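Local coordinates for cell wall binding protein cwp8 (Peptoclostridium difficile, PDB 5J6Q) that probably binds non-covalently to the bacterial cell wall through a module of three CWB2 repeats, as a likely component of the S-layer, at residues 367-373 and 391-397; 401-406 and 444-448; 190-195 and 260-264. The contacts are given in a common frame with arbitrary orientation. Residue numbers count along the deposited sequence, not the author numbering.

Contact 1 (367-373 and 391-397); sequences KIYIVGG and SKVERVS
Strands 367-371 and 392-396 run parallel, axes 4.6 Å apart at 26°, in register from Lys-367 opposite Lys-392 to Val-371 opposite Val-396; Lys-367, Tyr-369 and Val-371 occupy one face, Ile-368 and Ile-370 the other. Lys-367 lays CG 3.7 Å from Lys-392 CB. Ile-368 N donates to Lys-392 O (3.0 Å), and Ile-368 O accepts from Glu-394 N (2.9 Å). Tyr-369, chi1 m, sets CD2 3.7 Å from Val-396 CG2. Ile-370 repeats this, N to Glu-394 O (3.2 Å), O from Val-396 N (3.0 Å); its CD1 meets Val-393 CG1 at 3.4 Å and CG2 lies over the Arg-395 guanidinium. Val-371 CG2 lies 4.3 Å from Val-396 CB. Gly-372, where a CB would jam against the preceding carbonyl, bonds through N to Val-396 O (3.1 Å) and through O to Arg-395 NH2 (3.0 Å). In this right-handed beta-alpha-beta crossover, Arg-395 NH1 bonds Val-377 O and salt-bridges Glu-382 of helix 379-386, which covers Ile-370 and Val-393; helix 401-410 packs on Val-371 and Val-396; strand 313-318 continues the sheet.

Contact 2 (401-406 and 444-448); sequences RFETSL and IIVTG. With SO4 (sulfate ion), chain E.
The first turn and a half of helix 401-410, residues 401-406, crosses strand 444-447 nearly antiparallel, at 158° between N-to-C directions, with axes 6.9 Å apart. CA atoms come closest at Phe-402 with Val-446 (5.2 Å) and Ser-405 with Ile-445 (5.7 Å). Ser-405, chi1 p, points its CB at the strand; its OG accepts from Val-446 N (3.0 Å) and donates back to Phe-402 O (3.0 Å), linking a strand amide to the helix backbone. Strand 444-447 is outermost in a four-stranded parallel sheet built mainly from the second CWB2 repeat: Ile-445 and Thr-447 bond to 418-423, while the alternating Val-446 N faces outward to the helix. Phe-402, chi1 m, brings CD2 to 3.9 Å from Val-446 CG1 and CE2 to 3.3 Å from Gly-448 N, beside the point where the chain leaves the strand. Leu-406 CD2 reaches Ile-445 CG2 at 4.2 Å, and Arg-401 CG lies 3.9 Å from Val-446 CG1. A sulfate, probably from the crystallisation liquor, takes Arg-401 N (2.8 Å) and NE (3.0 Å) on O4 and Arg-401 NH1 (2.7 Å) on O2. Val-323 of helix 322-327 touches Val-446 and Arg-401.

Contact 3 (190-195 and 260-264); sequences ISAEEL and VSSKN
Val-260, chi1 m, overlaps Ile-190: the two CG1 atoms lie 3.4 Å apart, and Leu-195 CD1 approaches Val-260 CG1 at 3.9 Å. The backbones that carry them pair in parallel at the end of the outermost strand 186-191, beside the inner strand 256-262 of the mixed sheet of Cwp8 domain 3, Ile-190 opposite Val-260 and Ser-191 opposite Ser-261, CA atoms 5.1 Å apart in each pair. Ser-261 N gives a weak bond to Ile-190 O (3.4 Å); Ala-192 N gives a shorter one to Ser-261 O (3.0 Å). After Ser-191 the chain turns, residues 192-195 taking helical phi/psi. Glu-193 (chi1 m, chi2 p) curls back, its OE2 accepting from Ser-262 OG at 2.9 Å. Ser-262, chi1 t, also takes Asn-264 N on OG (2.9 Å), an ST turn just before Asn-264 N-caps helix 265-280. Leu-195 carries the apolar patch to helix 203-213 and Ala-192 packs on helix 265-280, whereas the Glu-193 to Ser-262 bond ties together the two turns leading out of the strands.

Overall arrangement
Contacts 1 and 2 both lie in the CWB2 part of the chain, their centres about 17 Å apart, and strand 392-396 of contact 1 runs on into the helix of contact 2. They meet at Thr-404, which packs against Val-371 and Ser-397. Contact 3 lies in domain 3, with nearest atoms about 35 Å from contact 1 and 34 Å from contact 2. Contact 2 is mostly buried and contacts 1 and 3 partly so. Chemistry follows place: within a sheet, contact 1 relies on regular backbone bonding; where an edge strand meets a helix, contact 2 is chiefly apolar; contact 3 catches only the end of a strand pairing, where polar turns take over.

Contact 1 (367-373 and 391-397)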
# COMPACT_ATOMS: atom_id res chain seq x y z
N LYS A 367 35.54 12.75 -7.78
CA LYS A 367 36.21 11.51 -8.10
C LYS A 367 35.33 10.22 -7.97
O LYS A 367 34.40 10.16 -7.21
CB LYS A 367 37.38 11.38 -7.16
CG LYS A 367 38.57 12.21 -7.62
CD LYS A 367 39.02 13.14 -6.53
CE LYS A 367 40.19 12.55 -5.78
NZ LYS A 367 40.42 13.27 -4.50
N ILE A 368 35.71 9.22 -8.72
CA ILE A 368 35.13 7.91 -8.78
C ILE A 368 36.28 6.95 -8.40
O ILE A 368 37.29 6.90 -9.13
CB ILE A 368 34.60 7.54 -10.18
CG1 ILE A 368 33.41 8.44 -10.58
CG2 ILE A 368 34.21 6.05 -10.20
CD1 ILE A 368 32.96 8.17 -12.02
N TYR A 369 36.17 6.25 -7.20
CA TYR A 369 37.15 5.29 -6.81
C TYR A 369 36.62 3.91 -7.17
O TYR A 369 35.48 3.61 -6.81
CB TYR A 369 37.39 5.32 -5.32
CG TYR A 369 37.82 6.64 -4.75
CD1 TYR A 369 36.89 7.63 -4.48
CD2 TYR A 369 39.16 6.90 -4.45
CE1 TYR A 369 37.28 8.85 -3.91
CE2 TYR A 369 39.56 8.11 -3.88
CZ TYR A 369 38.61 9.08 -3.62
OH TYR A 369 39.02 10.29 -3.07
N ILE A 370 37.39 3.09 -7.83
CA ILE A 370 37.00 1.71 -8.15
C ILE A 370 37.80 0.86 -7.13
O ILE A 370 39.02 0.93 -7.12
CB ILE A 370 37.36 1.45 -9.62
CG1 ILE A 370 36.36 2.20 -10.49
CG2 ILE A 370 37.36 -0.04 -9.97
CD1 ILE A 370 36.82 2.49 -11.88
N VAL A 371 37.11 0.13 -6.22
CA VAL A 371 37.81 -0.70 -5.25
C VAL A 371 37.95 -2.13 -5.80
O VAL A 371 37.00 -2.63 -6.39
CB VAL A 371 37.02 -0.64 -3.93
CG1 VAL A 371 37.61 -1.60 -2.89
CG2 VAL A 371 37.03 0.81 -3.41
N GLY A 372 39.12 -2.77 -5.63
CA GLY A 372 39.29 -4.12 -6.15
C GLY A 372 40.07 -4.13 -7.45
O GLY A 372 40.29 -3.09 -8.09
N GLY A 373 40.49 -5.33 -7.86
CA GLY A 373 41.26 -5.48 -9.08
C GLY A 373 40.34 -5.53 -10.27
O GLY A 373 39.13 -5.37 -10.11
N SER A 391 36.84 14.66 -12.16
CA SER A 391 38.18 15.08 -11.77
C SER A 391 39.17 13.93 -11.87
O SER A 391 40.30 14.14 -12.30
CB SER A 391 38.16 15.61 -10.34
OG SER A 391 39.46 15.87 -9.85
N LYS A 392 38.75 12.69 -11.52
CA LYS A 392 39.62 11.50 -11.55
C LYS A 392 38.93 10.12 -11.17
O LYS A 392 38.23 10.04 -10.16
CB LYS A 392 40.78 11.72 -10.56
CG LYS A 392 41.87 10.67 -10.68
CD LYS A 392 42.99 10.90 -9.67
CE LYS A 392 43.85 9.66 -9.52
NZ LYS A 392 44.60 9.65 -8.23
N VAL A 393 39.13 9.08 -12.02
CA VAL A 393 38.73 7.72 -11.81
C VAL A 393 40.02 7.10 -11.21
O VAL A 393 40.92 6.74 -11.95
CB VAL A 393 38.34 7.02 -13.13
CG1 VAL A 393 37.87 5.60 -12.84
CG2 VAL A 393 37.24 7.78 -13.84
N GLU A 394 40.10 7.01 -9.87
CA GLU A 394 41.27 6.49 -9.16
C GLU A 394 41.05 5.07 -8.64
O GLU A 394 40.07 4.82 -7.92
CB GLU A 394 41.55 7.41 -7.97
CG GLU A 394 42.62 6.90 -7.02
CD GLU A 394 42.94 7.91 -5.93
OE1 GLU A 394 42.12 8.82 -5.67
OE2 GLU A 394 44.03 7.80 -5.33
N ARG A 395 41.95 4.13 -8.99
CA ARG A 395 41.73 2.78 -8.49
C ARG A 395 42.46 2.54 -7.19
O ARG A 395 43.63 2.94 -7.01
CB ARG A 395 42.07 1.71 -9.54
CG ARG A 395 41.35 0.40 -9.16
CD ARG A 395 41.66 -0.80 -10.04
NE ARG A 395 40.98 -0.71 -11.33
CZ ARG A 395 40.13 -1.62 -11.81
NH1 ARG A 395 39.60 -1.47 -13.01
NH2 ARG A 395 39.79 -2.68 -11.07
N VAL A 396 41.72 1.91 -6.25
CA VAL A 396 42.15 1.61 -4.89
C VAL A 396 42.21 0.10 -4.87
O VAL A 396 41.17 -0.57 -4.71
CB VAL A 396 41.14 2.16 -3.85
CG1 VAL A 396 41.59 1.86 -2.42
CG2 VAL A 396 40.96 3.67 -4.03
N SER A 397 43.42 -0.43 -5.02
CA SER A 397 43.57 -1.87 -5.11
C SER A 397 44.99 -2.39 -4.87
O SER A 397 45.98 -1.61 -4.81
CB SER A 397 43.12 -2.31 -6.49
OG SER A 397 42.88 -3.71 -6.51

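Contact 2 (401-406 and 444-448)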
# COMPACT_ATOMS: atom_id res chain seq x y z
N ARG A 401 42.78 -9.16 -1.48
CA ARG A 401 41.89 -8.47 -0.54
C ARG A 401 42.61 -7.87 0.64
O ARG A 401 42.25 -6.79 1.12
CB ARG A 401 40.84 -9.46 -0.02
CG ARG A 401 41.39 -10.31 1.11
CD ARG A 401 40.46 -11.42 1.43
NE ARG A 401 40.34 -12.28 0.28
CZ ARG A 401 39.44 -13.24 0.16
NH1 ARG A 401 39.43 -14.00 -0.92
NH2 ARG A 401 38.55 -13.44 1.11
N PHE A 402 43.63 -8.60 1.12
CA PHE A 402 44.42 -8.18 2.26
C PHE A 402 45.09 -6.90 1.87
O PHE A 402 45.13 -5.95 2.64
CB PHE A 402 45.48 -9.26 2.64
CG PHE A 402 44.89 -10.65 2.82
CD1 PHE A 402 45.06 -11.62 1.84
CD2 PHE A 402 44.14 -10.97 3.95
CE1 PHE A 402 44.50 -12.89 1.99
CE2 PHE A 402 43.58 -12.24 4.09
CZ PHE A 402 43.76 -13.19 3.10
N GLU A 403 45.63 -6.88 0.64
CA GLU A 403 46.34 -5.71 0.14
C GLU A 403 45.36 -4.60 -0.20
O GLU A 403 45.66 -3.44 0.07
CB GLU A 403 47.15 -6.10 -1.11
CG GLU A 403 48.37 -6.92 -0.75
CD GLU A 403 49.14 -7.37 -1.97
OE1 GLU A 403 49.33 -6.54 -2.89
OE2 GLU A 403 49.54 -8.55 -2.01
N THR A 404 44.21 -4.93 -0.77
CA THR A 404 43.26 -3.90 -1.07
C THR A 404 42.82 -3.19 0.21
O THR A 404 42.73 -1.97 0.21
CB THR A 404 42.14 -4.51 -1.86
OG1 THR A 404 42.74 -4.95 -3.10
CG2 THR A 404 40.96 -3.52 -2.10
N SER A 405 42.63 -3.93 1.32
CA SER A 405 42.15 -3.27 2.51
C SER A 405 43.16 -2.27 2.98
O SER A 405 42.77 -1.17 3.36
CB SER A 405 41.77 -4.28 3.60
OG SER A 405 42.85 -4.85 4.34
N LEU A 406 44.48 -2.59 2.94
CA LEU A 406 45.48 -1.57 3.35
C LEU A 406 45.42 -0.32 2.40
O LEU A 406 45.56 0.81 2.84
CB LEU A 406 46.89 -2.21 3.36
CG LEU A 406 46.96 -3.49 4.19
CD1 LEU A 406 48.11 -4.39 3.71
CD2 LEU A 406 47.15 -3.12 5.64
N ILE A 444 39.25 -0.95 8.37
CA ILE A 444 38.92 -2.31 8.61
C ILE A 444 40.03 -3.01 7.91
O ILE A 444 40.07 -3.02 6.68
CB ILE A 444 37.54 -2.69 8.00
CG1 ILE A 444 36.38 -2.09 8.84
CG2 ILE A 444 37.44 -4.19 7.91
CD1 ILE A 444 35.03 -2.18 8.06
N ILE A 445 40.91 -3.64 8.68
CA ILE A 445 42.05 -4.28 8.08
C ILE A 445 41.73 -5.73 8.01
O ILE A 445 41.31 -6.32 9.01
CB ILE A 445 43.28 -3.96 8.99
CG1 ILE A 445 43.51 -2.41 9.07
CG2 ILE A 445 44.51 -4.68 8.44
CD1 ILE A 445 43.70 -1.77 7.65
N VAL A 446 41.91 -6.29 6.85
CA VAL A 446 41.66 -7.68 6.58
C VAL A 446 43.05 -8.35 6.60
O VAL A 446 43.95 -7.84 5.93
CB VAL A 446 41.02 -7.76 5.20
CG1 VAL A 446 40.74 -9.21 4.82
CG2 VAL A 446 39.74 -6.94 5.15
N THR A 447 43.21 -9.51 7.32
CA THR A 447 44.53 -10.15 7.40
C THR A 447 44.47 -11.67 7.18
O THR A 447 43.43 -12.33 7.39
CB THR A 447 45.16 -9.80 8.77
OG1 THR A 447 46.54 -10.26 8.77
CG2 THR A 447 44.41 -10.46 9.95
N GLY A 448 45.60 -12.22 6.72
CA GLY A 448 45.72 -13.64 6.47
C GLY A 448 46.23 -14.23 7.76
O GLY A 448 46.10 -13.60 8.81
S SO4 E . 41.66 -12.56 -3.43
O1 SO4 E . 42.83 -13.47 -3.44
O2 SO4 E . 40.40 -13.31 -3.37
O3 SO4 E . 41.65 -11.83 -4.66
O4 SO4 E . 41.81 -11.68 -2.27

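Contact 3 (190-195 and 260-264)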
# COMPACT_ATOMS: atom_id res chain seq x y z
N ILE A 190 -8.37 -2.57 -5.20
CA ILE A 190 -7.41 -3.63 -4.83
C ILE A 190 -7.50 -4.07 -3.37
O ILE A 190 -8.05 -3.35 -2.52
CB ILE A 190 -5.98 -3.07 -5.09
CG1 ILE A 190 -5.81 -1.77 -4.24
CG2 ILE A 190 -5.77 -2.79 -6.58
CD1 ILE A 190 -4.43 -1.12 -4.35
N SER A 191 -7.00 -5.24 -3.07
CA SER A 191 -7.00 -5.66 -1.69
C SER A 191 -5.94 -4.76 -0.93
O SER A 191 -5.07 -4.14 -1.55
CB SER A 191 -6.62 -7.13 -1.60
OG SER A 191 -5.25 -7.30 -1.94
N ALA A 192 -6.03 -4.68 0.39
CA ALA A 192 -5.11 -3.88 1.18
C ALA A 192 -3.75 -4.59 1.18
O ALA A 192 -2.72 -3.92 1.21
CB ALA A 192 -5.65 -3.77 2.59
N GLU A 193 -3.76 -5.95 1.10
CA GLU A 193 -2.55 -6.75 1.12
C GLU A 193 -1.57 -6.40 -0.01
O GLU A 193 -0.36 -6.36 0.23
CB GLU A 193 -2.90 -8.23 1.06
CG GLU A 193 -3.29 -8.79 2.43
CD GLU A 193 -4.72 -8.41 2.87
OE1 GLU A 193 -5.47 -7.80 2.07
OE2 GLU A 193 -5.10 -8.74 4.01
N GLU A 194 -2.09 -6.13 -1.23
CA GLU A 194 -1.30 -5.78 -2.39
C GLU A 194 -0.42 -4.59 -2.08
O GLU A 194 0.63 -4.42 -2.70
CB GLU A 194 -2.20 -5.38 -3.59
CG GLU A 194 -2.94 -6.53 -4.24
CD GLU A 194 -3.88 -6.04 -5.35
OE1 GLU A 194 -3.40 -5.30 -6.26
OE2 GLU A 194 -5.09 -6.40 -5.30
N LEU A 195 -0.89 -3.72 -1.19
CA LEU A 195 -0.14 -2.52 -0.78
C LEU A 195 0.73 -2.63 0.57
O LEU A 195 1.66 -1.89 0.75
CB LEU A 195 -1.15 -1.39 -0.51
CG LEU A 195 -2.00 -0.92 -1.72
CD1 LEU A 195 -2.62 0.49 -1.34
CD2 LEU A 195 -1.09 -0.70 -3.02
N VAL A 260 -9.33 0.39 -1.36
CA VAL A 260 -8.76 -0.84 -0.82
C VAL A 260 -9.64 -1.40 0.28
O VAL A 260 -10.34 -0.68 0.97
CB VAL A 260 -7.30 -0.60 -0.33
CG1 VAL A 260 -6.48 0.01 -1.47
CG2 VAL A 260 -7.27 0.32 0.87
N SER A 261 -9.57 -2.70 0.45
CA SER A 261 -10.39 -3.35 1.42
C SER A 261 -9.77 -4.65 1.72
O SER A 261 -8.94 -5.09 0.95
CB SER A 261 -11.79 -3.59 0.83
OG SER A 261 -11.64 -4.32 -0.38
N SER A 262 -10.19 -5.29 2.80
CA SER A 262 -9.68 -6.62 3.15
C SER A 262 -10.53 -7.27 4.23
O SER A 262 -11.23 -6.59 4.92
CB SER A 262 -8.25 -6.55 3.68
OG SER A 262 -7.81 -7.83 4.11
N LYS A 263 -10.43 -8.60 4.37
CA LYS A 263 -11.13 -9.27 5.45
C LYS A 263 -10.34 -9.03 6.75
O LYS A 263 -10.81 -9.38 7.82
CB LYS A 263 -11.23 -10.78 5.18
N ASN A 264 -9.13 -8.42 6.63
CA ASN A 264 -8.21 -8.13 7.75
C ASN A 264 -8.36 -6.69 8.24
O ASN A 264 -7.65 -5.79 7.78
CB ASN A 264 -6.79 -8.36 7.28
CG ASN A 264 -5.84 -8.77 8.37
OD1 ASN A 264 -5.90 -8.25 9.49
ND2 ASN A 264 -4.90 -9.65 8.11